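Local structure of large adhesion protein (Lap) involved in biofilm formation (Marinobacter hydrocarbonoclasticus, 6XI3) at residues Asp35-Thr40 / Gly118-Thr123; Ile61-Ser66 / Leu98-Ser103; Asn69-Ile74 / Ile90-Asp95; Thr147-Pro152 / Asp203-Ala208. The protein probably helps the bacterium form biofilms, its tandem Ig-like beta-sandwich domains, joined through calcium sites, making up part of the adhesin's extending region. One frame throughout, in Å; residues are numbered along the deposited sequence.

Interaction 1 (Asp35-Thr40 / Gly118-Thr123); sequences DTVDNT and GALDAT. With CA (calcium ion), chain E.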
loop_
_atom_site.group_PDB
_atom_site.type_symbol
_atom_site.label_atom_id
_atom_site.label_comp_id
_atom_site.label_asym_id
_atom_site.label_seq_id
_atom_site.Cartn_x
_atom_site.Cartn_y
_atom_site.Cartn_z
ATOM N N ASP A 35 24.584 -51.831 16.314
ATOM C CA ASP A 35 23.378 -52.461 16.902
ATOM C C ASP A 35 22.407 -51.393 17.376
ATOM O O ASP A 35 21.209 -51.593 17.199
ATOM C CB ASP A 35 23.751 -53.380 18.037
ATOM C CG ASP A 35 24.661 -54.475 17.510
ATOM O OD1 ASP A 35 24.374 -54.979 16.414
ATOM O OD2 ASP A 35 25.619 -54.792 18.189
ATOM N N THR A 36 22.896 -50.324 17.980
ATOM C CA THR A 36 21.998 -49.252 18.475
ATOM C C THR A 36 22.731 -47.922 18.408
ATOM O O THR A 36 23.932 -47.870 18.652
ATOM C CB THR A 36 21.461 -49.482 19.900
ATOM O OG1 THR A 36 22.447 -49.075 20.840
ATOM C CG2 THR A 36 21.064 -50.902 20.229
ATOM N N VAL A 37 21.990 -46.885 18.065
ATOM C CA VAL A 37 22.409 -45.481 18.250
ATOM C C VAL A 37 21.396 -44.906 19.227
ATOM O O VAL A 37 20.168 -44.946 18.899
ATOM C CB VAL A 37 22.400 -44.694 16.935
ATOM C CG1 VAL A 37 22.669 -43.211 17.163
ATOM C CG2 VAL A 37 23.370 -45.284 15.940
ATOM N N ASP A 38 21.892 -44.466 20.380
ATOM C CA ASP A 38 21.076 -43.795 21.415
ATOM C C ASP A 38 21.236 -42.284 21.231
ATOM O O ASP A 38 22.226 -41.728 21.727
ATOM C CB ASP A 38 21.463 -44.315 22.801
ATOM C CG ASP A 38 20.582 -43.797 23.926
ATOM O OD1 ASP A 38 19.999 -42.687 23.768
ATOM O OD2 ASP A 38 20.555 -44.463 24.973
ATOM N N ASN A 39 20.255 -41.668 20.584
ATOM C CA ASN A 39 20.179 -40.215 20.288
ATOM C C ASN A 39 20.199 -39.368 21.569
ATOM O O ASN A 39 20.791 -38.260 21.522
ATOM C CB ASN A 39 18.972 -39.928 19.394
ATOM C CG ASN A 39 19.206 -40.433 17.991
ATOM O OD1 ASN A 39 20.262 -40.194 17.409
ATOM N ND2 ASN A 39 18.232 -41.114 17.424
ATOM N N THR A 40 19.628 -39.847 22.680
ATOM C CA THR A 40 19.565 -39.088 23.963
ATOM C C THR A 40 20.917 -39.151 24.682
ATOM O O THR A 40 21.459 -38.097 25.013
ATOM C CB THR A 40 18.409 -39.554 24.860
ATOM O OG1 THR A 40 17.274 -39.585 23.998
ATOM C CG2 THR A 40 18.138 -38.646 26.045
ATOM N N GLY A 118 24.517 -46.241 10.068
ATOM C CA GLY A 118 23.336 -45.877 10.863
ATOM C C GLY A 118 23.123 -44.391 10.719
ATOM O O GLY A 118 23.839 -43.761 9.897
ATOM N N ALA A 119 22.207 -43.840 11.486
ATOM C CA ALA A 119 21.891 -42.395 11.456
ATOM C C ALA A 119 21.936 -41.863 12.896
ATOM O O ALA A 119 21.563 -42.622 13.816
ATOM C CB ALA A 119 20.543 -42.223 10.797
ATOM N N LEU A 120 22.431 -40.634 13.077
ATOM C CA LEU A 120 22.459 -39.917 14.367
ATOM C C LEU A 120 21.509 -38.712 14.271
ATOM O O LEU A 120 21.611 -37.954 13.278
ATOM C CB LEU A 120 23.891 -39.450 14.627
ATOM C CG LEU A 120 24.132 -38.653 15.909
ATOM C CD1 LEU A 120 23.759 -39.445 17.159
ATOM C CD2 LEU A 120 25.587 -38.218 15.998
ATOM N N ASP A 121 20.651 -38.545 15.279
ATOM C CA ASP A 121 19.713 -37.395 15.389
ATOM C C ASP A 121 19.571 -37.033 16.864
ATOM O O ASP A 121 18.559 -37.363 17.468
ATOM C CB ASP A 121 18.392 -37.678 14.688
ATOM C CG ASP A 121 17.490 -36.441 14.593
ATOM O OD1 ASP A 121 17.946 -35.294 14.877
ATOM O OD2 ASP A 121 16.370 -36.631 14.191
ATOM N N ALA A 122 20.653 -36.493 17.402
ATOM C CA ALA A 122 20.811 -36.067 18.793
ATOM C C ALA A 122 20.381 -34.609 18.916
ATOM O O ALA A 122 20.203 -34.213 20.045
ATOM C CB ALA A 122 22.245 -36.233 19.232
ATOM N N THR A 123 20.291 -33.844 17.819
ATOM C CA THR A 123 19.981 -32.379 17.884
ATOM C C THR A 123 18.766 -32.045 17.000
ATOM O O THR A 123 18.769 -32.401 15.802
ATOM C CB THR A 123 21.219 -31.545 17.535
ATOM O OG1 THR A 123 22.307 -31.979 18.346
ATOM C CG2 THR A 123 21.034 -30.064 17.777
HETATM CA CA CA E . 19.095 -33.586 13.901
HETATM O O HOH W 1 19.222 -42.321 15.160
HETATM O O HOH W 2 20.490 -35.916 22.313
HETATM O O HOH W 3 17.042 -32.745 13.021
#

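Interaction 2 (Ile61-Ser66 / Leu98-Ser103); sequences ITITDS and LTVEAS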
loop_
_atom_site.group_PDB
_atom_site.type_symbol
_atom_site.label_atom_id
_atom_site.label_comp_id
_atom_site.label_asym_id
_atom_site.label_seq_id
_atom_site.Cartn_x
_atom_site.Cartn_y
_atom_site.Cartn_z
ATOM N N ILE A 61 38.340 -49.682 15.309
ATOM C CA ILE A 61 37.021 -49.224 14.836
ATOM C C ILE A 61 37.116 -47.728 14.608
ATOM O O ILE A 61 37.721 -47.046 15.439
ATOM C CB ILE A 61 35.947 -49.594 15.855
ATOM C CG1 ILE A 61 35.669 -51.090 15.816
ATOM C CG2 ILE A 61 34.684 -48.791 15.609
ATOM C CD1 ILE A 61 35.132 -51.583 17.103
ATOM N N THR A 62 36.555 -47.260 13.511
ATOM C CA THR A 62 36.303 -45.808 13.329
ATOM C C THR A 62 34.805 -45.607 13.138
ATOM O O THR A 62 34.105 -46.469 12.520
ATOM C CB THR A 62 37.138 -45.200 12.200
ATOM O OG1 THR A 62 36.649 -45.869 11.041
ATOM C CG2 THR A 62 38.626 -45.398 12.397
ATOM N N ILE A 63 34.317 -44.517 13.701
ATOM C CA ILE A 63 32.945 -44.033 13.422
ATOM C C ILE A 63 33.134 -42.634 12.864
ATOM O O ILE A 63 33.723 -41.811 13.578
ATOM C CB ILE A 63 32.065 -44.047 14.672
ATOM C CG1 ILE A 63 32.249 -45.345 15.462
ATOM C CG2 ILE A 63 30.625 -43.804 14.237
ATOM C CD1 ILE A 63 31.337 -45.458 16.634
ATOM N N THR A 64 32.721 -42.442 11.613
ATOM C CA THR A 64 32.867 -41.181 10.862
ATOM C C THR A 64 31.484 -40.568 10.631
ATOM O O THR A 64 30.565 -41.272 10.172
ATOM C CB THR A 64 33.584 -41.428 9.525
ATOM O OG1 THR A 64 34.782 -42.117 9.856
ATOM C CG2 THR A 64 33.902 -40.165 8.763
ATOM N N ASP A 65 31.370 -39.268 10.852
ATOM C CA ASP A 65 30.064 -38.586 10.688
ATOM C C ASP A 65 30.016 -37.862 9.329
ATOM O O ASP A 65 31.005 -37.924 8.555
ATOM C CB ASP A 65 29.826 -37.693 11.903
ATOM C CG ASP A 65 30.691 -36.452 11.913
ATOM O OD1 ASP A 65 31.352 -36.194 10.871
ATOM O OD2 ASP A 65 30.668 -35.726 12.942
ATOM N N SER A 66 28.893 -37.183 9.074
ATOM C CA SER A 66 28.564 -36.451 7.829
ATOM C C SER A 66 29.542 -35.290 7.581
ATOM O O SER A 66 29.514 -34.753 6.486
ATOM C CB SER A 66 27.126 -35.954 7.883
ATOM O OG SER A 66 26.923 -35.118 9.012
ATOM N N LEU A 98 26.209 -42.145 9.914
ATOM C CA LEU A 98 27.402 -42.661 10.621
ATOM C C LEU A 98 27.918 -43.815 9.786
ATOM O O LEU A 98 27.086 -44.678 9.444
ATOM C CB LEU A 98 27.016 -43.182 12.007
ATOM C CG LEU A 98 26.435 -42.149 12.958
ATOM C CD1 LEU A 98 25.954 -42.814 14.241
ATOM C CD2 LEU A 98 27.473 -41.076 13.244
ATOM N N THR A 99 29.214 -43.827 9.492
ATOM C CA THR A 99 29.896 -45.003 8.898
ATOM C C THR A 99 30.865 -45.587 9.911
ATOM O O THR A 99 31.762 -44.867 10.417
ATOM C CB THR A 99 30.646 -44.677 7.593
ATOM O OG1 THR A 99 29.724 -43.942 6.796
ATOM C CG2 THR A 99 31.105 -45.922 6.852
ATOM N N VAL A 100 30.639 -46.848 10.216
ATOM C CA VAL A 100 31.490 -47.656 11.112
ATOM C C VAL A 100 32.443 -48.423 10.199
ATOM O O VAL A 100 31.949 -49.024 9.218
ATOM C CB VAL A 100 30.634 -48.582 11.982
ATOM C CG1 VAL A 100 31.502 -49.420 12.898
ATOM C CG2 VAL A 100 29.593 -47.818 12.771
ATOM N N GLU A 101 33.752 -48.340 10.447
ATOM C CA GLU A 101 34.753 -49.189 9.729
ATOM C C GLU A 101 35.438 -50.052 10.790
ATOM O O GLU A 101 35.875 -49.487 11.812
ATOM C CB GLU A 101 35.805 -48.371 8.966
ATOM C CG GLU A 101 35.292 -47.589 7.760
ATOM C CD GLU A 101 34.758 -48.387 6.567
ATOM O OE1 GLU A 101 35.174 -49.585 6.384
ATOM O OE2 GLU A 101 33.910 -47.817 5.820
ATOM N N ALA A 102 35.468 -51.370 10.602
ATOM C CA ALA A 102 36.223 -52.261 11.494
ATOM C C ALA A 102 37.400 -52.835 10.709
ATOM O O ALA A 102 37.245 -53.072 9.507
ATOM C CB ALA A 102 35.329 -53.339 12.018
ATOM N N SER A 103 38.533 -53.054 11.366
ATOM C CA SER A 103 39.711 -53.675 10.713
ATOM C C SER A 103 40.418 -54.585 11.708
ATOM O O SER A 103 40.449 -54.314 12.922
ATOM C CB SER A 103 40.631 -52.644 10.116
ATOM O OG SER A 103 41.284 -51.900 11.131
HETATM O O HOH W 4 34.540 -44.711 9.834
HETATM O O HOH W 5 29.137 -41.279 7.556
#

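Interaction 3 (Asn69-Ile74 / Ile90-Asp95); sequences NIVNAI and ISSLVD. With CA (calcium ion), chain E.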
loop_
_atom_site.group_PDB
_atom_site.type_symbol
_atom_site.label_atom_id
_atom_site.label_comp_id
_atom_site.label_asym_id
_atom_site.label_seq_id
_atom_site.Cartn_x
_atom_site.Cartn_y
_atom_site.Cartn_z
ATOM N N ASN A 69 34.236 -35.851 11.004
ATOM C CA ASN A 69 34.730 -36.075 12.387
ATOM C C ASN A 69 34.843 -37.588 12.620
ATOM O O ASN A 69 34.008 -38.333 12.103
ATOM C CB ASN A 69 33.831 -35.424 13.425
ATOM C CG ASN A 69 33.610 -33.962 13.113
ATOM O OD1 ASN A 69 34.571 -33.202 13.100
ATOM N ND2 ASN A 69 32.367 -33.580 12.862
ATOM N N ILE A 70 35.842 -38.029 13.370
ATOM C CA ILE A 70 36.095 -39.487 13.566
ATOM C C ILE A 70 36.071 -39.777 15.059
ATOM O O ILE A 70 36.726 -39.060 15.843
ATOM C CB ILE A 70 37.425 -39.938 12.915
ATOM C CG1 ILE A 70 37.388 -39.811 11.386
ATOM C CG2 ILE A 70 37.788 -41.361 13.331
ATOM C CD1 ILE A 70 38.779 -39.766 10.713
ATOM N N VAL A 71 35.409 -40.859 15.424
ATOM C CA VAL A 71 35.638 -41.492 16.735
ATOM C C VAL A 71 36.504 -42.730 16.481
ATOM O O VAL A 71 36.127 -43.553 15.622
ATOM C CB VAL A 71 34.310 -41.825 17.450
ATOM C CG1 VAL A 71 34.519 -42.894 18.510
ATOM C CG2 VAL A 71 33.689 -40.572 18.060
ATOM N N ASN A 72 37.559 -42.888 17.272
ATOM C CA ASN A 72 38.433 -44.089 17.257
ATOM C C ASN A 72 38.111 -44.959 18.468
ATOM O O ASN A 72 38.059 -44.407 19.573
ATOM C CB ASN A 72 39.908 -43.706 17.273
ATOM C CG ASN A 72 40.316 -43.144 15.933
ATOM O OD1 ASN A 72 40.355 -43.869 14.940
ATOM N ND2 ASN A 72 40.485 -41.835 15.890
ATOM N N ALA A 73 37.927 -46.259 18.242
ATOM C CA ALA A 73 37.681 -47.255 19.303
ATOM C C ALA A 73 38.447 -48.547 19.005
ATOM O O ALA A 73 39.002 -48.707 17.897
ATOM C CB ALA A 73 36.203 -47.506 19.464
ATOM N N ILE A 74 38.524 -49.403 20.009
ATOM C CA ILE A 74 39.240 -50.704 19.910
ATOM C C ILE A 74 38.490 -51.704 20.774
ATOM O O ILE A 74 38.037 -51.346 21.909
ATOM C CB ILE A 74 40.722 -50.538 20.299
ATOM C CG1 ILE A 74 41.586 -51.727 19.886
ATOM C CG2 ILE A 74 40.861 -50.245 21.773
ATOM C CD1 ILE A 74 43.061 -51.384 19.831
ATOM N N ILE A 90 29.584 -40.926 21.112
ATOM C CA ILE A 90 29.509 -40.236 19.793
ATOM C C ILE A 90 29.002 -38.798 19.951
ATOM O O ILE A 90 28.610 -38.202 18.930
ATOM C CB ILE A 90 28.696 -41.067 18.794
ATOM C CG1 ILE A 90 27.301 -41.409 19.309
ATOM C CG2 ILE A 90 29.495 -42.338 18.461
ATOM C CD1 ILE A 90 26.444 -42.121 18.289
ATOM N N SER A 91 29.186 -38.210 21.133
ATOM C CA SER A 91 28.828 -36.795 21.400
ATOM C C SER A 91 29.732 -35.860 20.586
ATOM O O SER A 91 29.307 -34.749 20.327
ATOM C CB SER A 91 28.875 -36.462 22.864
ATOM O OG SER A 91 30.204 -36.544 23.337
ATOM N N SER A 92 30.921 -36.294 20.177
ATOM C CA SER A 92 31.822 -35.500 19.302
ATOM C C SER A 92 31.267 -35.455 17.870
ATOM O O SER A 92 31.754 -34.647 17.095
ATOM C CB SER A 92 33.232 -36.040 19.337
ATOM O OG SER A 92 33.304 -37.344 18.766
ATOM N N LEU A 93 30.326 -36.318 17.492
ATOM C CA LEU A 93 29.919 -36.413 16.078
ATOM C C LEU A 93 28.695 -35.520 15.868
ATOM O O LEU A 93 27.955 -35.264 16.847
ATOM C CB LEU A 93 29.620 -37.853 15.677
ATOM C CG LEU A 93 30.783 -38.825 15.898
ATOM C CD1 LEU A 93 30.413 -40.224 15.426
ATOM C CD2 LEU A 93 32.038 -38.334 15.205
ATOM N N VAL A 94 28.510 -35.083 14.625
ATOM C CA VAL A 94 27.306 -34.316 14.208
ATOM C C VAL A 94 26.278 -35.276 13.623
ATOM O O VAL A 94 26.645 -36.376 13.208
ATOM C CB VAL A 94 27.652 -33.170 13.242
ATOM C CG1 VAL A 94 28.578 -32.176 13.912
ATOM C CG2 VAL A 94 28.210 -33.650 11.906
ATOM N N ASP A 95 25.029 -34.815 13.572
ATOM C CA ASP A 95 23.868 -35.562 13.045
ATOM C C ASP A 95 24.075 -35.876 11.559
ATOM O O ASP A 95 24.831 -35.167 10.872
ATOM C CB ASP A 95 22.559 -34.797 13.305
ATOM C CG ASP A 95 22.051 -34.872 14.739
ATOM O OD1 ASP A 95 22.772 -35.467 15.599
ATOM O OD2 ASP A 95 20.919 -34.378 14.985
HETATM CA CA CA E . 19.095 -33.586 13.901
HETATM O O HOH W 6 35.474 -37.274 17.406
HETATM O O HOH W 3 17.042 -32.745 13.021
#

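Interaction 4 (Thr147-Pro152 / Asp203-Ala208); sequences TTDVAP and DRNGNA. With CA (calcium ion), chain E.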
loop_
_atom_site.group_PDB
_atom_site.type_symbol
_atom_site.label_atom_id
_atom_site.label_comp_id
_atom_site.label_asym_id
_atom_site.label_seq_id
_atom_site.Cartn_x
_atom_site.Cartn_y
_atom_site.Cartn_z
ATOM N N THR A 147 20.694 -20.836 13.607
ATOM C CA THR A 147 20.225 -22.181 13.229
ATOM C C THR A 147 20.668 -23.159 14.300
ATOM O O THR A 147 21.610 -22.850 15.015
ATOM C CB THR A 147 20.752 -22.585 11.841
ATOM O OG1 THR A 147 22.172 -22.697 11.899
ATOM C CG2 THR A 147 20.341 -21.591 10.777
ATOM N N THR A 148 20.046 -24.330 14.298
ATOM C CA THR A 148 20.430 -25.496 15.116
ATOM C C THR A 148 20.452 -26.706 14.182
ATOM O O THR A 148 19.494 -26.880 13.424
ATOM C CB THR A 148 19.433 -25.681 16.274
ATOM O OG1 THR A 148 19.414 -24.464 17.011
ATOM C CG2 THR A 148 19.803 -26.812 17.203
ATOM N N ASP A 149 21.509 -27.519 14.251
ATOM C CA ASP A 149 21.684 -28.726 13.409
ATOM C C ASP A 149 21.681 -28.401 11.907
ATOM O O ASP A 149 21.306 -29.261 11.120
ATOM C CB ASP A 149 20.613 -29.781 13.679
ATOM C CG ASP A 149 21.133 -31.171 13.300
ATOM O OD1 ASP A 149 22.359 -31.288 13.260
ATOM O OD2 ASP A 149 20.314 -32.068 12.992
ATOM N N VAL A 150 22.112 -27.214 11.514
ATOM C CA VAL A 150 22.388 -26.874 10.090
ATOM C C VAL A 150 23.899 -26.718 9.931
ATOM O O VAL A 150 24.486 -25.983 10.730
ATOM C CB VAL A 150 21.663 -25.581 9.678
ATOM C CG1 VAL A 150 21.991 -25.196 8.232
ATOM C CG2 VAL A 150 20.173 -25.715 9.898
ATOM N N ALA A 151 24.494 -27.397 8.946
ATOM C CA ALA A 151 25.964 -27.487 8.779
ATOM C C ALA A 151 26.519 -26.113 8.444
ATOM O O ALA A 151 25.978 -25.430 7.582
ATOM C CB ALA A 151 26.340 -28.481 7.692
ATOM N N PRO A 152 27.635 -25.685 9.060
ATOM C CA PRO A 152 28.354 -24.508 8.572
ATOM C C PRO A 152 28.617 -24.611 7.060
ATOM O O PRO A 152 28.709 -25.732 6.554
ATOM C CB PRO A 152 29.638 -24.516 9.409
ATOM C CG PRO A 152 29.210 -25.174 10.689
ATOM C CD PRO A 152 28.247 -26.266 10.263
ATOM N N ASP A 203 18.373 -29.104 7.808
ATOM C CA ASP A 203 19.185 -29.601 8.931
ATOM C C ASP A 203 19.899 -30.875 8.438
ATOM O O ASP A 203 19.643 -31.361 7.302
ATOM C CB ASP A 203 18.344 -29.749 10.204
ATOM C CG ASP A 203 17.444 -30.958 10.266
ATOM O OD1 ASP A 203 17.581 -31.852 9.393
ATOM O OD2 ASP A 203 16.615 -31.010 11.204
ATOM N N ARG A 204 20.800 -31.387 9.245
ATOM C CA ARG A 204 21.706 -32.474 8.804
ATOM C C ARG A 204 20.924 -33.780 8.695
ATOM O O ARG A 204 21.496 -34.747 8.193
ATOM C CB ARG A 204 22.841 -32.606 9.797
ATOM C CG ARG A 204 23.726 -31.384 9.929
ATOM C CD ARG A 204 24.828 -31.812 10.866
ATOM N NE ARG A 204 25.897 -30.863 11.007
ATOM C CZ ARG A 204 26.006 -29.962 11.968
ATOM N NH1 ARG A 204 25.055 -29.809 12.868
ATOM N NH2 ARG A 204 27.041 -29.159 11.984
ATOM N N ASN A 205 19.675 -33.842 9.165
ATOM C CA ASN A 205 18.843 -35.051 8.934
ATOM C C ASN A 205 17.935 -34.845 7.718
ATOM O O ASN A 205 17.081 -35.669 7.508
ATOM C CB ASN A 205 18.079 -35.467 10.188
ATOM C CG ASN A 205 19.016 -35.848 11.306
ATOM O OD1 ASN A 205 19.345 -35.003 12.137
ATOM N ND2 ASN A 205 19.452 -37.105 11.308
ATOM N N GLY A 206 18.150 -33.810 6.917
ATOM C CA GLY A 206 17.385 -33.615 5.670
ATOM C C GLY A 206 16.020 -32.973 5.895
ATOM O O GLY A 206 15.192 -33.081 4.984
ATOM N N ASN A 207 15.787 -32.308 7.034
ATOM C CA ASN A 207 14.463 -31.706 7.351
ATOM C C ASN A 207 14.531 -30.210 7.045
ATOM O O ASN A 207 15.529 -29.541 7.460
ATOM C CB ASN A 207 14.021 -31.908 8.803
ATOM C CG ASN A 207 13.962 -33.360 9.218
ATOM O OD1 ASN A 207 14.799 -33.810 9.986
ATOM N ND2 ASN A 207 13.038 -34.113 8.660
ATOM N N ALA A 208 13.511 -29.692 6.350
ATOM C CA ALA A 208 13.385 -28.240 6.091
ATOM C C ALA A 208 13.197 -27.545 7.443
ATOM O O ALA A 208 12.369 -28.017 8.220
ATOM C CB ALA A 208 12.239 -27.973 5.139
HETATM CA CA CA E . 19.095 -33.586 13.901
HETATM O O HOH W 3 17.042 -32.745 13.021
#

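Interaction 1 (Asp35-Thr40 / Gly118-Thr123)
Asn39 turns its amide across the gap to the backbone of Asp121, and next to it Val37 and Leu120 meet at about a right angle. In that crossing, Val37 CG1 lies 3.9 Å from Leu120 CD1, and the same methyl of Leu120 also touches Asn39 OD1. Asn39 places CG beside its own backbone N (chi1 -72°), which swings OD1 to within 2.7 Å of Asp121 N. The N-H points almost straight at the oxygen, at 165°, yet the donor stands well above the carbonyl plane of the amide. Water 1 uses the other end of the amide: it accepts from Asn39 ND2 and donates to Ala119 O. A second water donates to both Asn39 O and Ala122 O, and Ala122 CB packs 3.4 Å from Asn39 O. Past this bond the Asp121 side chain turns away to the calcium ion, bound by Asp121 OD1 and Thr123 O; Asp95, Asp149 and Asn205 complete the protein ligands. One asparagine side chain thus ties the residue just past strand 29-38 to the point where strand 111-120 runs into the linker. Its bond holds the backbone of a calcium ligand, so the amide probably helps place that ligand from the second shell.

Interaction 2 (Ile61-Ser66 / Leu98-Ser103)
Thr62 OG1 sits between its own backbone N and carbonyl carbon (chi1 64°), a rotamer that lays the hydroxyl 3.4 Å from Glu101 CB across the strand pair. Thr64 is turned differently, with OG1 beside its backbone N (chi1 -53°). Between them the two hydroxyls hold water 4, at 2.7 Å from Thr62 OG1 and 2.6 Å from Thr64 OG1, and this water also donates to Thr99 O. Water 5 plays a similar part at the next step, donating to Thr64 O and bonding to Thr99 OG1. Glu101 CB and CG pass the Thr62 hydroxyl, and the carboxylate ends farther off.

Beneath this polar face the backbones form a regular antiparallel ladder. Thr62 with Glu101 and Thr64 with Thr99 are the hydrogen-bonded pairs, each joined by two N-H to O bonds; that from Thr62 N to Glu101 O measures 2.9 Å. Ile61 with Ala102 and Ile63 with Val100 are non-hydrogen-bonded pairs, where CA-H groups approach carbonyl oxygens instead. Their side chains occupy the opposite, apolar face, where Ile61 CG2 lies 4.2 Å from Val100 CG1. Leu98 adds to this packing, its CD2 reaching to 4.3 Å from Ile63 CG2. Strand 29-38 packs against these side chains through Val32 and Val37. The alternation of watered threonines with buried aliphatic residues is that of a beta-sandwich sheet, here the central strand pair of the four-stranded sheet in an Ig-like domain.

Interaction 3 (Asn69-Ile74 / Ile90-Asp95)
The loop that carries calcium ligand Asp95 toward the domain boundary packs here against the start of edge strand 70-76. It opens with a type I beta turn from Ile90 to Leu93, closed by Leu93 N to Ile90 O. Val71 and Leu93 form the apolar centre and cross at about a right angle, with Val71 CG2 4.0 Å from Leu93 CD2. Leu93 CD2 also lies beside the backbone of Asn69, 3.7 Å from Asn69 O, and touches Asn69 CB. With CG1 anti to the backbone N (chi1 159°), Val71 CG2 lies beside that N and approaches Ser92 OG at 3.3 Å. That hydroxyl has a polar link as well: water 6 lies 2.6 Å from Ser92 OG and donates to Ile70 O, bridging loop and strand.

The Asn69 side chain crosses that of Val94 at about a right angle, Asn69 ND2 being 4.2 Å from Val94 CG1. The amide's hydrogen bond goes to Asp65 OD2, which also accepts from Val94 N, so one carboxylate oxygen serves both sides of the contact. Asp95 itself stands clear of the strand: Asp95 OD2 binds calcium at 2.3 Å, and Asp95 OD1 accepts from Ala122 N. Direct contact between strand and loop is therefore by van der Waals packing, while the polar ties run through water 6 and Asp65 and probably help steady the loop just ahead of the metal ligand.

Interaction 4 (Thr147-Pro152 / Asp203-Ala208)
Asp149 is gripped closely by the turn at Asp203-Gly206, its two carboxylate oxygens doing different work. Asp149 OD2 binds the calcium ion at 2.1 Å, beside Asn205 OD1 at 2.3 Å from the metal. Asp149 OD1 accepts from Arg204 NH1 over 3.1 Å in a salt bridge; the oxygen lies in the guanidinium plane and is met on its anti side, although the two planes are 42° apart. Arg204 N donates to Asp149 O in line with the carbonyl, though the N-H itself is bent away (138°). Arg204 is extended from CG to NE, which carries its guanidinium along the other segment until Ala151 lies over one face.

Toward the partly exposed Ala151 and Pro152 the contact thins to light packing, Pro152 CD lying 3.6 Å from Arg204 NH2. The exposed end of the turn is tied by Asp203 OD1, which takes Asn205 N and Asn207 N from opposite faces of its carboxylate, the former closing an Asx turn. The positive charges of calcium and Arg204 probably offset repulsion among the carboxylates, and one turn supplies a direct ligand, Asn205, and a second-shell acceptor for metal-bound water 3, Asp203 OD2.

How the interactions relate
Interactions 1, 2 and 3 belong to the first beta-sandwich domain, and interaction 4 to the facing end of the second. Centres of 2 and 3 lie about 8 Å apart in the sheet ordered 70-76, 58-64, 96-105, 111-120; interaction 1, about 14 Å from 2, joins the last of these strands to strand 29-38 of the other sheet. In sequence, interaction 1 encloses interaction 2, which encloses 3, while 4 follows them all. Interactions 1, 3 and 4 converge on one calcium ion and share water 3, with Val94 also packing on Arg204. The ion thus joins both domains and their linker, consistent with calcium's role in extending the adhesin.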